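Local coordinates for protein DegT/DnrJ/EryC1/StrS aminotransferase (Brucella abortus 2308, PDB 4QGR) that binds pyridoxal 5'-phosphate and probably acts as a PLP-dependent aminotransferase of the DegT/DnrJ/EryC1/StrS type, at residues Arg269-Tyr274 with Leu356-Tyr361. Residues are numbered along the deposited sequence; the frame is centred on the assembly and turned at random.
Sequences RIARRY and LPMHPY
In Tyr274, which meets Met358 across the contact, chi1 of -88° sets CG anti to the residue's own carbonyl carbon; in Met358, CG is anti to the backbone N, and two further turns of the chain, at chi2 and chi3, direct its terminal methyl toward the helix. The tyrosine ring extends from the helix to the segment 356-361, and its hydroxyl donates a hydrogen bond to Pro357 O, 2.8 Å from OH. The hydroxyl approaches one lone pair of the carbonyl oxygen within the carbonyl plane, with a C=O...OH angle of 142°. Tyrosine suits this buried place: its ring offers apolar surface, and its OH satisfies a carbonyl that lies in no regular strand. Leu356 covers one ring face in a CH-pi contact, CD1 lying 4.3 Å from the ring centroid, over the ring's margin rather than its centre. At the ring edge, Met358 CE approaches Tyr274 CE2 to 4.0 Å. The flexible, unbranched methionine brings that same methyl to Ile270 CG2, at 3.7 Å, and to Ala271 CB, whose small side chain lets the methyl come close to the helix backbone. The other branch of Ile270 ends with CD1 against His359 O, a close 3.2 Å approach of a methyl to a carbonyl. At the exposed margin the joint turns polar, as a long arginine allows: Arg269 NH2 donates to a water 3.0 Å away, which in turn donates to Pro360 O. Overall, the contact packs helix 247-278 against the loop joining strand 353-356 to helix 364-377. Tyr298 of strand 298-301, which pairs with strand 353-356, stacks on the Tyr274 ring and touches Ala271 and Met358, while helix 364-377 adds Ile370 beside Tyr274 and a hydrogen bond from Gln367 to Ile270 O.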
ATOM      1  N   ARG A 269     -26.938 -17.200  11.537  1.00 17.45           N
ATOM      2  CA  ARG A 269     -28.343 -17.620  11.296  1.00 18.02           C
ATOM      3  C   ARG A 269     -28.552 -18.046   9.836  1.00 17.25           C
ATOM      4  O   ARG A 269     -29.105 -19.090   9.548  1.00 16.91           O
ATOM      5  CB  ARG A 269     -29.312 -16.504  11.694  1.00 18.94           C
ATOM      6  CG  ARG A 269     -30.706 -16.657  11.141  1.00 20.33           C
ATOM      7  CD  ARG A 269     -31.570 -15.475  11.567  1.00 21.23           C
ATOM      8  NE  ARG A 269     -31.099 -14.172  11.081  1.00 21.01           N
ATOM      9  CZ  ARG A 269     -31.241 -13.725   9.844  1.00 21.22           C
ATOM     10  NH1 ARG A 269     -31.762 -14.483   8.892  1.00 22.66           N
ATOM     11  NH2 ARG A 269     -30.806 -12.523   9.542  1.00 21.86           N
ATOM     12  N   ILE A 270     -28.038 -17.254   8.913  1.00 16.54           N
ATOM     13  CA  ILE A 270     -28.168 -17.511   7.489  1.00 16.47           C
ATOM     14  C   ILE A 270     -27.433 -18.791   7.057  1.00 16.69           C
ATOM     15  O   ILE A 270     -27.988 -19.625   6.327  1.00 16.51           O
ATOM     16  CB  ILE A 270     -27.692 -16.261   6.695  1.00 16.98           C
ATOM     17  CG1 ILE A 270     -28.708 -15.123   6.948  1.00 17.78           C
ATOM     18  CG2 ILE A 270     -27.558 -16.577   5.212  1.00 16.66           C
ATOM     19  CD1 ILE A 270     -28.154 -13.731   6.647  1.00 17.71           C
ATOM     20  N   ALA A 271     -26.197 -18.960   7.541  1.00 16.12           N
ATOM     21  CA  ALA A 271     -25.389 -20.140   7.217  1.00 16.14           C
ATOM     22  C   ALA A 271     -26.038 -21.388   7.725  1.00 17.68           C
ATOM     23  O   ALA A 271     -26.029 -22.392   7.039  1.00 17.39           O
ATOM     24  CB  ALA A 271     -23.997 -20.027   7.788  1.00 15.92           C
ATOM     25  N   ARG A 272     -26.577 -21.340   8.946  1.00 19.24           N
ATOM     26  CA  ARG A 272     -27.221 -22.530   9.533  1.00 21.18           C
ATOM     27  C   ARG A 272     -28.458 -22.913   8.742  1.00 21.06           C
ATOM     28  O   ARG A 272     -28.734 -24.088   8.531  1.00 21.53           O
ATOM     29  CB  ARG A 272     -27.539 -22.308  11.024  1.00 23.14           C
ATOM     30  CG  ARG A 272     -26.275 -22.345  11.883  1.00 24.77           C
ATOM     31  CD  ARG A 272     -26.544 -22.123  13.378  1.00 27.31           C
ATOM     32  NE  ARG A 272     -25.291 -22.078  14.151  1.00 28.48           N
ATOM     33  CZ  ARG A 272     -24.596 -23.153  14.554  1.00 30.63           C
ATOM     34  NH1 ARG A 272     -24.994 -24.387  14.259  1.00 30.16           N
ATOM     35  NH2 ARG A 272     -23.470 -22.998  15.249  1.00 31.66           N
ATOM     36  N   ARG A 273     -29.192 -21.913   8.284  1.00 21.00           N
ATOM     37  CA  ARG A 273     -30.374 -22.173   7.467  1.00 22.92           C
ATOM     38  C   ARG A 273     -29.985 -22.814   6.120  1.00 21.77           C
ATOM     39  O   ARG A 273     -30.655 -23.764   5.677  1.00 23.13           O
ATOM     40  CB  ARG A 273     -31.215 -20.909   7.289  1.00 25.08           C
ATOM     41  CG  ARG A 273     -32.613 -21.169   6.749  1.00 27.90           C
ATOM     42  CD  ARG A 273     -33.480 -19.950   7.015  1.00 30.62           C
ATOM     43  NE  ARG A 273     -34.859 -20.190   6.597  1.00 32.93           N
ATOM     44  CZ  ARG A 273     -35.387 -19.864   5.420  1.00 33.93           C
ATOM     45  NH1 ARG A 273     -34.685 -19.229   4.489  1.00 33.88           N
ATOM     46  NH2 ARG A 273     -36.669 -20.144   5.185  1.00 35.14           N
ATOM     47  N   TYR A 274     -28.929 -22.340   5.467  1.00 19.94           N
ATOM     48  CA  TYR A 274     -28.460 -23.043   4.269  1.00 19.45           C
ATOM     49  C   TYR A 274     -28.053 -24.479   4.603  1.00 19.92           C
ATOM     50  O   TYR A 274     -28.373 -25.417   3.859  1.00 19.31           O
ATOM     51  CB  TYR A 274     -27.217 -22.381   3.691  1.00 18.23           C
ATOM     52  CG  TYR A 274     -27.341 -21.242   2.696  1.00 17.24           C
ATOM     53  CD1 TYR A 274     -28.196 -21.303   1.573  1.00 17.37           C
ATOM     54  CD2 TYR A 274     -26.490 -20.136   2.815  1.00 16.23           C
ATOM     55  CE1 TYR A 274     -28.225 -20.278   0.644  1.00 16.96           C
ATOM     56  CE2 TYR A 274     -26.495 -19.112   1.899  1.00 15.74           C
ATOM     57  CZ  TYR A 274     -27.361 -19.191   0.793  1.00 16.39           C
ATOM     58  OH  TYR A 274     -27.333 -18.188  -0.133  1.00 16.23           O
ATOM     59  N   LEU A 356     -21.960 -19.287  -2.466  1.00 13.63           N
ATOM     60  CA  LEU A 356     -23.342 -18.782  -2.673  1.00 13.91           C
ATOM     61  C   LEU A 356     -23.480 -17.384  -2.055  1.00 13.59           C
ATOM     62  O   LEU A 356     -22.684 -17.003  -1.201  1.00 13.72           O
ATOM     63  CB  LEU A 356     -24.339 -19.714  -1.969  1.00 14.65           C
ATOM     64  CG  LEU A 356     -24.224 -21.190  -2.319  1.00 15.57           C
ATOM     65  CD1 LEU A 356     -25.316 -21.989  -1.605  1.00 16.18           C
ATOM     66  CD2 LEU A 356     -24.355 -21.348  -3.842  1.00 16.03           C
ATOM     67  N   PRO A 357     -24.499 -16.614  -2.456  1.00 13.72           N
ATOM     68  CA  PRO A 357     -24.711 -15.334  -1.826  1.00 13.09           C
ATOM     69  C   PRO A 357     -24.701 -15.444  -0.300  1.00 13.27           C
ATOM     70  O   PRO A 357     -25.312 -16.328   0.271  1.00 13.18           O
ATOM     71  CB  PRO A 357     -26.083 -14.911  -2.339  1.00 13.55           C
ATOM     72  CG  PRO A 357     -26.166 -15.569  -3.706  1.00 13.70           C
ATOM     73  CD  PRO A 357     -25.513 -16.903  -3.495  1.00 13.91           C
ATOM     74  N   MET A 358     -23.944 -14.588   0.344  1.00 13.45           N
ATOM     75  CA  MET A 358     -23.757 -14.682   1.775  1.00 14.57           C
ATOM     76  C   MET A 358     -23.409 -13.307   2.290  1.00 13.88           C
ATOM     77  O   MET A 358     -22.382 -12.776   1.955  1.00 13.97           O
ATOM     78  CB  MET A 358     -22.637 -15.632   2.117  1.00 15.98           C
ATOM     79  CG  MET A 358     -22.252 -15.596   3.609  1.00 17.21           C
ATOM     80  SD  MET A 358     -23.581 -15.745   4.860  1.00 23.20           S
ATOM     81  CE  MET A 358     -23.993 -17.380   4.511  1.00 21.15           C
ATOM     82  N   HIS A 359     -24.337 -12.714   3.032  1.00 14.40           N
ATOM     83  CA  HIS A 359     -24.134 -11.419   3.677  1.00 14.27           C
ATOM     84  C   HIS A 359     -25.255 -11.246   4.705  1.00 14.64           C
ATOM     85  O   HIS A 359     -26.237 -12.006   4.679  1.00 14.78           O
ATOM     86  CB  HIS A 359     -24.111 -10.279   2.646  1.00 14.68           C
ATOM     87  CG  HIS A 359     -25.294 -10.229   1.738  1.00 15.10           C
ATOM     88  ND1 HIS A 359     -26.459  -9.576   2.068  1.00 15.71           N
ATOM     89  CD2 HIS A 359     -25.521 -10.798   0.532  1.00 15.40           C
ATOM     90  CE1 HIS A 359     -27.314  -9.675   1.077  1.00 15.96           C
ATOM     91  NE2 HIS A 359     -26.778 -10.417   0.132  1.00 15.57           N
ATOM     92  N   PRO A 360     -25.144 -10.236   5.584  1.00 14.22           N
ATOM     93  CA  PRO A 360     -26.121 -10.129   6.655  1.00 15.42           C
ATOM     94  C   PRO A 360     -27.535  -9.788   6.223  1.00 16.56           C
ATOM     95  O   PRO A 360     -28.455  -9.968   7.030  1.00 18.01           O
ATOM     96  CB  PRO A 360     -25.522  -9.028   7.571  1.00 15.13           C
ATOM     97  CG  PRO A 360     -24.058  -8.984   7.215  1.00 14.29           C
ATOM     98  CD  PRO A 360     -24.041  -9.275   5.755  1.00 13.73           C
ATOM     99  N   TYR A 361     -27.700  -9.276   5.000  1.00 16.70           N
ATOM    100  CA  TYR A 361     -28.971  -8.726   4.506  1.00 17.14           C
ATOM    101  C   TYR A 361     -29.745  -9.605   3.537  1.00 18.05           C
ATOM    102  O   TYR A 361     -30.732  -9.181   2.910  1.00 16.81           O
ATOM    103  CB  TYR A 361     -28.701  -7.340   3.936  1.00 17.26           C
ATOM    104  CG  TYR A 361     -27.900  -6.547   4.942  1.00 16.89           C
ATOM    105  CD1 TYR A 361     -28.537  -5.900   5.979  1.00 17.91           C
ATOM    106  CD2 TYR A 361     -26.500  -6.513   4.907  1.00 16.15           C
ATOM    107  CE1 TYR A 361     -27.825  -5.242   6.959  1.00 17.58           C
ATOM    108  CE2 TYR A 361     -25.782  -5.851   5.893  1.00 15.99           C
ATOM    109  CZ  TYR A 361     -26.461  -5.200   6.902  1.00 16.33           C
ATOM    110  OH  TYR A 361     -25.819  -4.546   7.930  1.00 16.92           O
TER
HETATM  111  O   HOH W   1     -30.922 -11.288   6.774  1.00 21.88           O